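Local structure of YfdX protein (Salmonella enterica I, 6A02) at residues Lys16-Gly19 with Gln20-Gln23; Leu54-Asp57 with Ser58-Trp61. The protein is of unknown biochemical function but is implicated in the bacterial response to antibiotic stress and in virulence. All coordinates share one frame; numbering follows the deposited sequence. Where two conformers were deposited one is given.

Overall arrangement
Both contacts are local, and both lie at helix ends: interaction 1 at the start of helix 19-36, interaction 2 in the loop that follows helix 40-54. Their centres are about 11 Å apart. The first is partly buried, its centre about 7 Å from the centre of the chain; the second is a surface contact whose centre lies about 17 Å from it. In 16-23 a serine hydroxyl and backbone carbonyls serve the first turn of a helix, whereas in 54-61 the carboxylate and carbonyl of Asp56 close a turn, and an indole N-H adds a second bond to that carbonyl. The two are joined by the amide of Gln20, which bonds Thr59 and Asp56, and by packing of Ala21 on Leu54.

Interaction 1 of 2, residues Lys16-Gly19 with Gln20-Gln23; sequences KISG and QAWQ
Ser18 OG is held by two partners: it accepts a hydrogen bond from Ala21 N at 2.9 Å and shares another, of 2.7 Å, with water 1. The capping bond is nearly straight, with an N-H...O angle of 161°. The torsion that sets OG opposite the backbone N of Ser18 and beside the carbonyl carbon (chi1 174°) points the hydroxyl at the opening turn of helix 19-36 and allows this bond. The methyl group of Ala21 comes in alongside, its CB 3.3 Å from Ser18 OG, while Ile79 and Ile81 of strand 77-89 touch the same alanine.

From the cap residue onward the main chain follows the helical i to i+4 pattern. Trp22 N bonds Ser18 O at 3.1 Å, and Gln23 N bonds Gly19 O at 3.0 Å. Gln20 extends away from this turn, and its OE1 accepts a hydrogen bond from water 1 at 2.9 Å, so the water bridges the capping hydroxyl and the amide. That amide also reaches the loop after helix 40-54, OE1 bonding Thr59 OG1 and NE2 bonding Asp56 OD2. The indole of Trp22 also leads away and makes a cation-pi contact with Arg26 of a second subunit. Ser18 thus acts as an N-cap: its hydroxyl supplies an acceptor to an amide of the first turn that lacks a preceding helical carbonyl, and water 1 extends the cap to the Gln20 side chain.

Interaction 2 of 2, residues Leu54-Asp57 with Ser58-Trp61; sequences LNDD and STDW
With CG opposite its backbone N (chi1 -171°), Asp56 swings its carboxylate forward to Ser58, whose OG sits between its own backbone N and carbonyl carbon (chi1 76°), a rotamer that turns the hydroxyl back to OD1. Asp56 OD1 takes both donors of the serine on one face of the carboxylate: OG on the syn side but tilted out of the plane, at 2.8 Å, and Ser58 N from above the plane at 2.9 Å.

The carbonyl of Asp56 is gripped twice as well. Thr59 N approaches Asp56 O at 3.1 Å from above the carbonyl plane, and Trp61 NE1 comes to it from the opposite face at 3.2 Å. This second, bent bond helps to set the indole, which lies between Leu54 O, 3.2 Å above one face and offset toward the rim, and Thr59 CG2, 3.5 Å above the centre of the other. Arg140 of helix 136-151 bonds Leu54 O and makes a cation-pi contact with Trp61, while Thr59 OG1 finds its partner in Gln20. The bond from Ser58 N to Asp56 OD1 makes an Asx turn, and that from Thr59 N to Asp56 O closes an overlapping type I beta turn from Asp56 to Thr59; the two form an Asx motif, here in the loop after helix 40-54.

Interaction 1 of 2, residues Lys16-Gly19 with Gln20-Gln23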
loop_
_atom_site.group_PDB
_atom_site.type_symbol
_atom_site.label_atom_id
_atom_site.label_comp_id
_atom_site.label_asym_id
_atom_site.label_seq_id
_atom_site.Cartn_x
_atom_site.Cartn_y
_atom_site.Cartn_z
ATOM N N LYS A 16 -7.213 16.107 -17.742
ATOM C CA LYS A 16 -7.419 16.833 -16.496
ATOM C C LYS A 16 -7.647 15.890 -15.318
ATOM O O LYS A 16 -8.268 14.826 -15.450
ATOM C CB LYS A 16 -8.585 17.814 -16.643
ATOM C CG LYS A 16 -8.197 19.064 -17.430
ATOM C CD LYS A 16 -9.404 19.931 -17.760
ATOM C CE LYS A 16 -8.982 21.187 -18.532
ATOM N NZ LYS A 16 -9.977 21.600 -19.569
ATOM N N ILE A 17 -7.127 16.302 -14.165
ATOM C CA ILE A 17 -7.220 15.578 -12.901
ATOM C C ILE A 17 -8.045 16.427 -11.943
ATOM O O ILE A 17 -7.841 17.644 -11.858
ATOM C CB ILE A 17 -5.807 15.348 -12.323
ATOM C CG1 ILE A 17 -4.930 14.518 -13.275
ATOM C CG2 ILE A 17 -5.902 14.701 -10.950
ATOM C CD1 ILE A 17 -3.447 14.567 -12.928
ATOM N N SER A 18 -8.970 15.799 -11.210
ATOM C CA SER A 18 -9.896 16.544 -10.354
ATOM C C SER A 18 -9.287 16.790 -8.979
ATOM O O SER A 18 -9.246 15.887 -8.135
ATOM C CB SER A 18 -11.243 15.842 -10.220
ATOM O OG SER A 18 -12.048 16.532 -9.270
ATOM N N GLY A 19 -8.863 18.028 -8.728
ATOM C CA GLY A 19 -8.421 18.372 -7.391
ATOM C C GLY A 19 -9.546 18.391 -6.379
ATOM O O GLY A 19 -9.320 18.124 -5.194
ATOM N N GLN A 20 -10.766 18.715 -6.822
ATOM C CA GLN A 20 -11.905 18.686 -5.912
ATOM C C GLN A 20 -12.180 17.271 -5.428
ATOM O O GLN A 20 -12.442 17.054 -4.239
ATOM C CB GLN A 20 -13.154 19.243 -6.586
ATOM C CG GLN A 20 -13.152 20.746 -6.804
ATOM C CD GLN A 20 -14.360 21.181 -7.601
ATOM O OE1 GLN A 20 -14.580 20.706 -8.717
ATOM N NE2 GLN A 20 -15.166 22.072 -7.026
ATOM N N ALA A 21 -12.145 16.297 -6.338
ATOM C CA ALA A 21 -12.407 14.920 -5.934
ATOM C C ALA A 21 -11.278 14.367 -5.082
ATOM O O ALA A 21 -11.521 13.548 -4.187
ATOM C CB ALA A 21 -12.634 14.037 -7.157
ATOM N N TRP A 22 -10.037 14.779 -5.348
ATOM C CA TRP A 22 -8.955 14.391 -4.453
ATOM C C TRP A 22 -9.220 14.887 -3.037
ATOM O O TRP A 22 -9.098 14.126 -2.069
ATOM C CB TRP A 22 -7.606 14.894 -4.981
ATOM C CG TRP A 22 -6.481 14.260 -4.242
ATOM C CD1 TRP A 22 -5.874 13.073 -4.530
ATOM C CD2 TRP A 22 -5.858 14.756 -3.064
ATOM N NE1 TRP A 22 -4.896 12.803 -3.605
ATOM C CE2 TRP A 22 -4.863 13.830 -2.697
ATOM C CE3 TRP A 22 -6.033 15.905 -2.292
ATOM C CZ2 TRP A 22 -4.056 14.009 -1.584
ATOM C CZ3 TRP A 22 -5.227 16.085 -1.189
ATOM C CH2 TRP A 22 -4.249 15.142 -0.850
ATOM N N GLN A 23 -9.597 16.162 -2.898
ATOM C CA GLN A 23 -9.868 16.702 -1.572
ATOM C C GLN A 23 -11.081 16.033 -0.943
ATOM O O GLN A 23 -11.117 15.840 0.277
ATOM C CB GLN A 23 -10.062 18.216 -1.663
ATOM C CG GLN A 23 -10.247 18.895 -0.307
ATOM C CD GLN A 23 -9.024 18.745 0.568
ATOM O OE1 GLN A 23 -7.899 18.927 0.104
ATOM N NE2 GLN A 23 -9.231 18.369 1.831
HETATM O O HOH W 1 -12.367 19.178 -9.840
#

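Interaction 2 of 2, residues Leu54-Asp57 with Ser58-Trp61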
loop_
_atom_site.group_PDB
_atom_site.type_symbol
_atom_site.label_atom_id
_atom_site.label_comp_id
_atom_site.label_asym_id
_atom_site.label_seq_id
_atom_site.Cartn_x
_atom_site.Cartn_y
_atom_site.Cartn_z
ATOM N N LEU A 54 -17.877 16.815 -4.574
ATOM C CA LEU A 54 -18.157 15.822 -5.605
ATOM C C LEU A 54 -19.378 16.161 -6.447
ATOM O O LEU A 54 -19.563 15.559 -7.511
ATOM C CB LEU A 54 -18.368 14.446 -4.962
ATOM C CG LEU A 54 -17.127 13.814 -4.345
ATOM C CD1 LEU A 54 -17.520 12.572 -3.550
ATOM C CD2 LEU A 54 -16.127 13.470 -5.445
ATOM N N ASN A 55 -20.222 17.087 -5.989
ATOM C CA ASN A 55 -21.487 17.373 -6.652
ATOM C C ASN A 55 -21.557 18.812 -7.137
ATOM O O ASN A 55 -22.646 19.309 -7.444
ATOM C CB ASN A 55 -22.665 17.053 -5.732
ATOM C CG ASN A 55 -22.828 15.567 -5.506
ATOM O OD1 ASN A 55 -23.348 14.852 -6.367
ATOM N ND2 ASN A 55 -22.380 15.087 -4.350
ATOM N N ASP A 56 -20.413 19.483 -7.208
ATOM C CA ASP A 56 -20.335 20.863 -7.668
ATOM C C ASP A 56 -20.909 20.992 -9.076
ATOM O O ASP A 56 -20.337 20.466 -10.035
ATOM C CB ASP A 56 -18.874 21.307 -7.640
ATOM C CG ASP A 56 -18.701 22.793 -7.894
ATOM O OD1 ASP A 56 -19.660 23.444 -8.359
ATOM O OD2 ASP A 56 -17.595 23.312 -7.626
ATOM N N ASP A 57 -22.036 21.701 -9.213
ATOM C CA ASP A 57 -22.674 21.828 -10.521
ATOM C C ASP A 57 -21.891 22.720 -11.476
ATOM O O ASP A 57 -22.131 22.664 -12.687
ATOM C CB ASP A 57 -24.120 22.319 -10.388
ATOM C CG ASP A 57 -24.984 21.382 -9.566
ATOM O OD1 ASP A 57 -25.507 21.822 -8.519
ATOM O OD2 ASP A 57 -25.144 20.209 -9.965
ATOM N N SER A 58 -20.968 23.535 -10.969
ATOM C CA SER A 58 -20.134 24.360 -11.830
ATOM C C SER A 58 -18.934 23.605 -12.379
ATOM O O SER A 58 -18.242 24.119 -13.267
ATOM C CB SER A 58 -19.691 25.635 -11.103
ATOM O OG SER A 58 -18.664 25.383 -10.159
ATOM N N THR A 59 -18.684 22.394 -11.891
ATOM C CA THR A 59 -17.611 21.562 -12.399
ATOM C C THR A 59 -18.113 20.718 -13.563
ATOM O O THR A 59 -19.199 20.135 -13.508
ATOM C CB THR A 59 -17.097 20.655 -11.280
ATOM O OG1 THR A 59 -16.540 21.474 -10.246
ATOM C CG2 THR A 59 -16.021 19.699 -11.806
ATOM N N ASP A 60 -17.312 20.663 -14.622
ATOM C CA ASP A 60 -17.595 19.815 -15.775
ATOM C C ASP A 60 -16.911 18.477 -15.523
ATOM O O ASP A 60 -15.731 18.289 -15.827
ATOM C CB ASP A 60 -17.083 20.481 -17.044
ATOM C CG ASP A 60 -17.304 19.637 -18.280
ATOM O OD1 ASP A 60 -17.902 18.543 -18.188
ATOM O OD2 ASP A 60 -16.856 20.067 -19.358
ATOM N N TRP A 61 -17.675 17.531 -14.980
ATOM C CA TRP A 61 -17.092 16.257 -14.572
ATOM C C TRP A 61 -16.611 15.419 -15.749
ATOM O O TRP A 61 -15.748 14.553 -15.564
ATOM C CB TRP A 61 -18.078 15.508 -13.667
ATOM C CG TRP A 61 -18.260 16.246 -12.381
ATOM C CD1 TRP A 61 -19.305 17.055 -12.029
ATOM C CD2 TRP A 61 -17.335 16.292 -11.291
ATOM N NE1 TRP A 61 -19.091 17.594 -10.781
ATOM C CE2 TRP A 61 -17.889 17.133 -10.302
ATOM C CE3 TRP A 61 -16.092 15.691 -11.049
ATOM C CZ2 TRP A 61 -17.240 17.392 -9.094
ATOM C CZ3 TRP A 61 -15.451 15.952 -9.846
ATOM C CH2 TRP A 61 -16.025 16.787 -8.887
HETATM O O HOH W 2 -21.639 19.339 -12.846
HETATM O O HOH W 3 -21.131 21.379 -15.535
#